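Local structure of xyloglucan-specific endo-beta-1,4-glucanase BoGH9A (6DHT) at residues Lys31-Asp36 with Tyr86-Asn91; Val274-Ser279 with Leu298-Ala303. The protein cleaves internal beta-1,4-glucosidic linkages in the xyloglucan backbone, releasing xyloglucan oligosaccharides. All coordinates share one frame; numbering follows the deposited sequence.

Interaction 1: residues Lys31-Asp36 with Tyr86-Asn91; sequences KIAVVD and YILKVN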
ATOM      1  N   LYS A  31     -11.711 -21.414  -5.156  1.00 17.70           N
ATOM      2  CA  LYS A  31     -10.743 -21.604  -6.234  1.00 18.47           C
ATOM      3  C   LYS A  31     -11.402 -21.442  -7.583  1.00 19.17           C
ATOM      4  O   LYS A  31     -12.096 -22.343  -8.064  1.00 18.84           O
ATOM      5  CB  LYS A  31     -10.054 -22.973  -6.120  1.00 17.33           C
ATOM      6  CG  LYS A  31      -9.474 -23.196  -4.745  1.00 16.95           C
ATOM      7  CD  LYS A  31      -8.733 -24.529  -4.571  1.00 16.34           C
ATOM      8  CE  LYS A  31      -8.364 -24.768  -3.132  1.00 19.35           C
ATOM      9  NZ  LYS A  31      -9.600 -24.959  -2.317  1.00 20.77           N
ATOM     10  N   ILE A  32     -11.193 -20.286  -8.183  1.00 18.02           N
ATOM     11  CA  ILE A  32     -11.854 -19.906  -9.412  1.00 18.76           C
ATOM     12  C   ILE A  32     -10.868 -19.377 -10.437  1.00 22.20           C
ATOM     13  O   ILE A  32      -9.984 -18.565 -10.132  1.00 21.71           O
ATOM     14  CB  ILE A  32     -12.997 -18.906  -9.145  1.00 25.43           C
ATOM     15  CG1 ILE A  32     -14.148 -19.662  -8.453  1.00 26.41           C
ATOM     16  CG2 ILE A  32     -13.462 -18.217 -10.463  1.00 23.50           C
ATOM     17  CD1 ILE A  32     -15.344 -18.863  -8.147  1.00 30.11           C
ATOM     18  N   ALA A  33     -11.006 -19.876 -11.669  1.00 17.53           N
ATOM     19  CA  ALA A  33     -10.285 -19.353 -12.807  1.00 19.00           C
ATOM     20  C   ALA A  33     -11.322 -18.846 -13.794  1.00 17.10           C
ATOM     21  O   ALA A  33     -12.474 -19.253 -13.715  1.00 17.33           O
ATOM     22  CB  ALA A  33      -9.430 -20.450 -13.446  1.00 19.86           C
ATOM     23  N   VAL A  34     -10.932 -17.920 -14.651  1.00 16.38           N
ATOM     24  CA  VAL A  34     -11.840 -17.357 -15.640  1.00 17.20           C
ATOM     25  C   VAL A  34     -11.189 -17.423 -17.007  1.00 20.05           C
ATOM     26  O   VAL A  34     -10.071 -16.944 -17.203  1.00 18.25           O
ATOM     27  CB  VAL A  34     -12.195 -15.910 -15.316  1.00 18.25           C
ATOM     28  CG1 VAL A  34     -13.009 -15.296 -16.445  1.00 17.50           C
ATOM     29  CG2 VAL A  34     -12.972 -15.850 -14.014  1.00 20.57           C
ATOM     30  N   VAL A  35     -11.899 -18.008 -17.970  1.00 20.82           N
ATOM     31  CA  VAL A  35     -11.422 -17.989 -19.339  1.00 17.63           C
ATOM     32  C   VAL A  35     -11.828 -16.646 -19.938  1.00 14.90           C
ATOM     33  O   VAL A  35     -12.999 -16.276 -19.897  1.00 18.86           O
ATOM     34  CB  VAL A  35     -12.025 -19.141 -20.133  1.00 17.71           C
ATOM     35  CG1 VAL A  35     -11.442 -19.143 -21.527  1.00 23.85           C
ATOM     36  CG2 VAL A  35     -11.761 -20.471 -19.481  1.00 21.18           C
ATOM     37  N   ASP A  36     -10.864 -15.907 -20.473  1.00 18.08           N
ATOM     38  CA  ASP A  36     -11.073 -14.521 -20.867  1.00 17.46           C
ATOM     39  C   ASP A  36     -11.962 -14.353 -22.103  1.00 22.49           C
ATOM     40  O   ASP A  36     -12.553 -13.291 -22.294  1.00 23.65           O
ATOM     41  CB  ASP A  36      -9.723 -13.844 -21.132  1.00 17.30           C
ATOM     42  CG  ASP A  36      -9.844 -12.356 -21.415  1.00 21.85           C
ATOM     43  OD1 ASP A  36     -10.463 -11.628 -20.614  1.00 26.12           O
ATOM     44  OD2 ASP A  36      -9.298 -11.889 -22.438  1.00 27.87           O
ATOM     45  N   TYR A  86      -1.415 -29.245  -9.562  1.00 20.51           N
ATOM     46  CA  TYR A  86      -2.554 -29.684 -10.364  1.00 22.88           C
ATOM     47  C   TYR A  86      -2.475 -29.106 -11.771  1.00 23.23           C
ATOM     48  O   TYR A  86      -1.781 -28.113 -12.015  1.00 23.09           O
ATOM     49  CB  TYR A  86      -3.877 -29.260  -9.708  1.00 19.67           C
ATOM     50  CG  TYR A  86      -4.103 -29.927  -8.386  1.00 21.21           C
ATOM     51  CD1 TYR A  86      -4.727 -31.168  -8.311  1.00 19.90           C
ATOM     52  CD2 TYR A  86      -3.675 -29.333  -7.211  1.00 19.19           C
ATOM     53  CE1 TYR A  86      -4.918 -31.786  -7.116  1.00 22.21           C
ATOM     54  CE2 TYR A  86      -3.861 -29.943  -6.004  1.00 22.91           C
ATOM     55  CZ  TYR A  86      -4.494 -31.180  -5.961  1.00 19.95           C
ATOM     56  OH  TYR A  86      -4.691 -31.819  -4.766  1.00 23.71           O
ATOM     57  N   ILE A  87      -3.177 -29.745 -12.700  1.00 23.80           N
ATOM     58  CA  ILE A  87      -3.309 -29.218 -14.048  1.00 20.69           C
ATOM     59  C   ILE A  87      -4.765 -28.915 -14.348  1.00 21.34           C
ATOM     60  O   ILE A  87      -5.628 -29.770 -14.150  1.00 26.49           O
ATOM     61  CB  ILE A  87      -2.831 -30.234 -15.099  1.00 23.98           C
ATOM     62  CG1 ILE A  87      -1.416 -30.726 -14.787  1.00 23.74           C
ATOM     63  CG2 ILE A  87      -2.902 -29.622 -16.506  1.00 29.26           C
ATOM     64  CD1 ILE A  87      -1.050 -31.994 -15.572  1.00 29.47           C
ATOM     65  N   LEU A  88      -5.026 -27.704 -14.818  1.00 21.43           N
ATOM     66  CA  LEU A  88      -6.354 -27.304 -15.254  1.00 24.22           C
ATOM     67  C   LEU A  88      -6.386 -27.408 -16.774  1.00 25.19           C
ATOM     68  O   LEU A  88      -5.649 -26.706 -17.447  1.00 25.64           O
ATOM     69  CB  LEU A  88      -6.648 -25.856 -14.832  1.00 24.30           C
ATOM     70  CG  LEU A  88      -8.083 -25.322 -15.001  1.00 28.54           C
ATOM     71  CD1 LEU A  88      -8.231 -24.009 -14.239  1.00 29.89           C
ATOM     72  CD2 LEU A  88      -8.462 -25.064 -16.393  1.00 34.51           C
ATOM     73  N   LYS A  89      -7.244 -28.273 -17.305  1.00 23.12           N
ATOM     74  CA  LYS A  89      -7.417 -28.385 -18.757  1.00 25.08           C
ATOM     75  C   LYS A  89      -8.791 -27.855 -19.161  1.00 20.68           C
ATOM     76  O   LYS A  89      -9.805 -28.251 -18.581  1.00 25.15           O
ATOM     77  CB  LYS A  89      -7.252 -29.838 -19.226  1.00 29.92           C
ATOM     78  CG  LYS A  89      -5.812 -30.335 -19.308  1.00 34.25           C
ATOM     79  CD  LYS A  89      -5.695 -31.476 -20.333  1.00 46.14           C
ATOM     80  CE  LYS A  89      -4.331 -32.159 -20.306  1.00 50.48           C
ATOM     81  NZ  LYS A  89      -3.190 -31.192 -20.261  1.00 57.61           N
ATOM     82  N   VAL A  90      -8.801 -26.949 -20.137  1.00 24.68           N
ATOM     83  CA  VAL A  90     -10.023 -26.382 -20.705  1.00 28.80           C
ATOM     84  C   VAL A  90      -9.855 -26.349 -22.204  1.00 32.96           C
ATOM     85  O   VAL A  90      -8.989 -25.633 -22.708  1.00 34.08           O
ATOM     86  CB  VAL A  90     -10.276 -24.906 -20.314  1.00 36.05           C
ATOM     87  CG1 VAL A  90     -11.715 -24.519 -20.644  1.00 36.57           C
ATOM     88  CG2 VAL A  90      -9.998 -24.681 -18.893  1.00 40.22           C
ATOM     89  N   ASN A  91     -10.693 -27.103 -22.912  1.00 37.05           N
ATOM     90  CA  ASN A  91     -10.636 -27.149 -24.369  1.00 38.31           C
ATOM     91  C   ASN A  91      -9.230 -27.553 -24.800  1.00 32.79           C
ATOM     92  O   ASN A  91      -8.735 -28.603 -24.389  1.00 43.05           O
ATOM     93  CB  ASN A  91     -11.050 -25.799 -24.956  1.00 39.59           C
ATOM     94  CG  ASN A  91     -12.531 -25.487 -24.726  1.00 49.45           C
ATOM     95  OD1 ASN A  91     -13.175 -26.072 -23.842  1.00 44.43           O
ATOM     96  ND2 ASN A  91     -13.080 -24.569 -25.525  1.00 44.45           N
TER
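Ala33 and Val35 face Leu88 and Val90 across the interior of the N-terminal Ig-like beta-sandwich, joining its two antiparallel sheets: strand 32-35 belongs to one and strand 84-90 to the other. The closer pair is Ala33 with Leu88, whose alpha carbons lie 9.2 Å apart, a face-to-face sheet spacing bridged by side chains alone. Leucine supplies most of the length. Its CG stands anti to the backbone N (chi1 -170°), which carries the branch across the gap until CD1 meets the methyl of Ala33, with Leu88 CD1 to Ala33 CB at 3.8 Å. Further along, the side chains meet less closely although the backbones draw slightly together, 8.6 Å between the alpha carbons of Val35 and Val90. Here one methyl of each valine meets the other, Val35 CG2 lying 4.2 Å from Val90 CG1. Leu75 of the neighbouring strand 72-76 and Phe43 of strand 42-47 also touch Val90 and extend this apolar layer.

Strand alternation gives the other face of 84-90 to the outside: Lys89 is exposed and Ile87 partly so. The other face of strand 32-35 is instead buried: there Ile32 packs against His425 from the catalytic part of the chain. At the end of this segment, the two carboxylate oxygens of Asp36 are shared out, OD2 in a salt bridge to Lys70 NZ and OD1 in one to Arg72 NE.

Interaction 2: residues Val274-Ser279 with Leu298-Ala303; sequences VMAQSS and LAAEKA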
ATOM      1  N   VAL A 274       1.066   9.508  12.559  1.00 14.35           N
ATOM      2  CA  VAL A 274       1.956   8.361  12.491  1.00 13.59           C
ATOM      3  C   VAL A 274       2.954   8.343  13.636  1.00 13.18           C
ATOM      4  O   VAL A 274       3.343   7.294  14.109  1.00 13.44           O
ATOM      5  CB  VAL A 274       2.619   8.257  11.102  1.00 15.50           C
ATOM      6  CG1 VAL A 274       3.795   9.184  10.948  1.00 14.76           C
ATOM      7  CG2 VAL A 274       3.038   6.822  10.805  1.00 15.38           C
ATOM      8  N   MET A 275       3.334   9.517  14.125  1.00 13.92           N
ATOM      9  CA  MET A 275       4.254   9.553  15.254  1.00 15.84           C
ATOM     10  C   MET A 275       3.550   9.139  16.563  1.00 12.61           C
ATOM     11  O   MET A 275       4.108   8.380  17.336  1.00 14.79           O
ATOM     12  CB  MET A 275       4.921  10.937  15.353  1.00 14.54           C
ATOM     13  CG  MET A 275       5.931  11.172  14.241  1.00 16.39           C
ATOM     14  SD  MET A 275       7.318  10.067  14.398  1.00 17.48           S
ATOM     15  CE  MET A 275       8.152  10.387  12.850  1.00 16.27           C
ATOM     16  N   ALA A 276       2.319   9.592  16.737  1.00 14.10           N
ATOM     17  CA  ALA A 276       1.518   9.158  17.883  1.00 15.69           C
ATOM     18  C   ALA A 276       1.276   7.630  17.831  1.00 14.95           C
ATOM     19  O   ALA A 276       1.428   6.927  18.840  1.00 15.39           O
ATOM     20  CB  ALA A 276       0.218   9.915  17.912  1.00 17.46           C
ATOM     21  N   GLN A 277       0.889   7.126  16.655  1.00 14.68           N
ATOM     22  CA  GLN A 277       0.747   5.691  16.443  1.00 14.13           C
ATOM     23  C   GLN A 277       2.050   4.965  16.780  1.00 13.56           C
ATOM     24  O   GLN A 277       2.069   3.998  17.528  1.00 14.06           O
ATOM     25  CB  GLN A 277       0.388   5.452  14.971  1.00 13.58           C
ATOM     26  CG  GLN A 277      -0.008   4.020  14.586  1.00 13.57           C
ATOM     27  CD  GLN A 277      -0.051   3.825  13.085  1.00 14.70           C
ATOM     28  OE1 GLN A 277       0.880   4.186  12.372  1.00 14.45           O
ATOM     29  NE2 GLN A 277      -1.137   3.270  12.606  1.00 15.42           N
ATOM     30  N   SER A 278       3.147   5.417  16.161  1.00 13.87           N
ATOM     31  CA  SER A 278       4.445   4.774  16.351  1.00 12.75           C
ATOM     32  C   SER A 278       4.910   4.775  17.814  1.00 15.73           C
ATOM     33  O   SER A 278       5.586   3.844  18.252  1.00 16.12           O
ATOM     34  CB  SER A 278       5.502   5.427  15.458  1.00 12.86           C
ATOM     35  OG  SER A 278       5.110   5.316  14.090  1.00 14.77           O
ATOM     36  N   SER A 279       4.575   5.836  18.543  1.00 18.08           N
ATOM     37  CA  SER A 279       4.946   5.931  19.948  1.00 18.51           C
ATOM     38  C   SER A 279       4.469   4.692  20.697  1.00 18.20           C
ATOM     39  O   SER A 279       5.214   4.110  21.484  1.00 19.42           O
ATOM     40  CB  SER A 279       4.347   7.187  20.566  1.00 19.44           C
ATOM     41  OG  SER A 279       4.811   7.304  21.898  1.00 23.49           O
ATOM     42  N   LEU A 298       6.285  13.356  21.757  1.00 19.49           N
ATOM     43  CA  LEU A 298       6.540  14.785  21.949  1.00 24.30           C
ATOM     44  C   LEU A 298       6.463  15.508  20.618  1.00 19.43           C
ATOM     45  O   LEU A 298       5.808  16.543  20.482  1.00 23.20           O
ATOM     46  CB  LEU A 298       7.923  14.994  22.569  1.00 24.12           C
ATOM     47  CG  LEU A 298       8.036  14.678  24.061  1.00 30.05           C
ATOM     48  CD1 LEU A 298       9.492  14.631  24.505  1.00 31.07           C
ATOM     49  CD2 LEU A 298       7.278  15.707  24.867  1.00 37.11           C
ATOM     50  N   ALA A 299       7.063  14.908  19.589  1.00 18.73           N
ATOM     51  CA  ALA A 299       7.063  15.485  18.255  1.00 21.59           C
ATOM     52  C   ALA A 299       5.662  15.579  17.673  1.00 19.26           C
ATOM     53  O   ALA A 299       5.298  16.553  17.012  1.00 20.48           O
ATOM     54  CB  ALA A 299       7.946  14.662  17.333  1.00 22.51           C
ATOM     55  N   ALA A 300       4.876  14.524  17.903  1.00 17.44           N
ATOM     56  CA  ALA A 300       3.501  14.492  17.425  1.00 20.63           C
ATOM     57  C   ALA A 300       2.646  15.619  17.982  1.00 15.52           C
ATOM     58  O   ALA A 300       1.895  16.255  17.252  1.00 18.89           O
ATOM     59  CB  ALA A 300       2.861  13.146  17.787  1.00 15.44           C
ATOM     60  N   GLU A 301       2.778  15.854  19.289  1.00 18.44           N
ATOM     61  CA  GLU A 301       1.968  16.866  19.958  1.00 21.99           C
ATOM     62  C   GLU A 301       2.361  18.260  19.463  1.00 18.96           C
ATOM     63  O   GLU A 301       1.499  19.089  19.191  1.00 21.37           O
ATOM     64  CB  GLU A 301       2.076  16.726  21.489  1.00 22.96           C
ATOM     65  CG  GLU A 301       1.472  15.403  22.002  1.00 23.75           C
ATOM     66  CD  GLU A 301       1.127  15.392  23.478  1.00 33.18           C
ATOM     67  OE1 GLU A 301       1.931  14.867  24.272  1.00 34.60           O
ATOM     68  OE2 GLU A 301       0.029  15.873  23.835  1.00 37.51           O
ATOM     69  N   LYS A 302       3.654  18.469  19.229  1.00 22.02           N
ATOM     70  CA  LYS A 302       4.114  19.740  18.674  1.00 23.88           C
ATOM     71  C   LYS A 302       3.618  19.933  17.231  1.00 25.07           C
ATOM     72  O   LYS A 302       3.239  21.027  16.831  1.00 23.61           O
ATOM     73  CB  LYS A 302       5.645  19.840  18.715  1.00 26.26           C
ATOM     74  CG  LYS A 302       6.235  20.107  20.099  1.00 34.61           C
ATOM     75  CD  LYS A 302       7.658  20.652  20.022  1.00 33.92           C
ATOM     76  CE  LYS A 302       7.692  22.096  19.491  1.00 39.84           C
ATOM     77  NZ  LYS A 302       9.080  22.634  19.367  1.00 34.85           N
ATOM     78  N   ALA A 303       3.606  18.869  16.430  1.00 22.57           N
ATOM     79  CA  ALA A 303       3.112  18.995  15.068  1.00 21.53           C
ATOM     80  C   ALA A 303       1.613  19.265  15.021  1.00 19.40           C
ATOM     81  O   ALA A 303       1.137  20.055  14.218  1.00 21.40           O
ATOM     82  CB  ALA A 303       3.435  17.726  14.264  1.00 21.16           C
TER
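Ala300 rests against Met275 and Ala276 where helices 265-281 and 292-309, consecutive in the chain, pack as a helical hairpin within the (alpha/alpha)6-barrel domain of glycoside hydrolase family 9. Along 298-303, Leu298 is exposed and leaves the interface to the residues after it. Ala299 directs its CB toward the other helix, but Ala299 CB comes no nearer than 5.1 Å, to Met275 CG; its carbonyl O accepts a hydrogen bond from Gln229 NE2.

Ala300 makes the contact. Its methyl lies against the junction of two successive residues of the facing helix, with Ala300 CB 3.9 Å from Met275 CB and 3.7 Å from the backbone Ala276 N. The methyl of Ala276 adds a more distant touch to the same carbon. Such small side chains let the backbones come close, and the alpha carbons of Met275 and Ala300 are only 5.4 Å apart. Methionine joins in through its CB alone: the chain bends at chi2 (-66°), and the side chain leads off to pack on Leu222, Met225 and Leu226 of helix 213-226.

Glu301 turns to another neighbour, touching Leu349 of helix 339-353 and bonding to Tyr358 OH through OE2. Lys302 is exposed, its NZ bonded to Glu232 O, whereas Ala303 is buried again, one turn beyond Ala299. Inside the partner helix, Ser278 folds its hydroxyl back on the preceding turn, and Val274 O takes two bonds on opposite faces of its carbonyl plane: one from Ser278 N and one from Ser278 OG, the latter at 2.7 Å.

In the fold
From the N terminus, the chain first completes the Ig-like module, where interaction 1 closes a loop of 49 intervening residues, rich in strand and without helix, and ties the two sheets of the sandwich together. The chain then runs on into the catalytic domain, where interaction 2 closes a shorter span of 18 residues, made of the facing helix ends and the loop that joins them. The two loops follow one another in series, neither nesting nor crossing. The centres of interactions 1 and 2 are about 50 Å apart, on opposite sides of the chain's centre. The nearest atoms of interactions 1 and 2 are about 32 Å apart. Each is thus local to its own domain, one joining beta-sheets, the other alpha-helices.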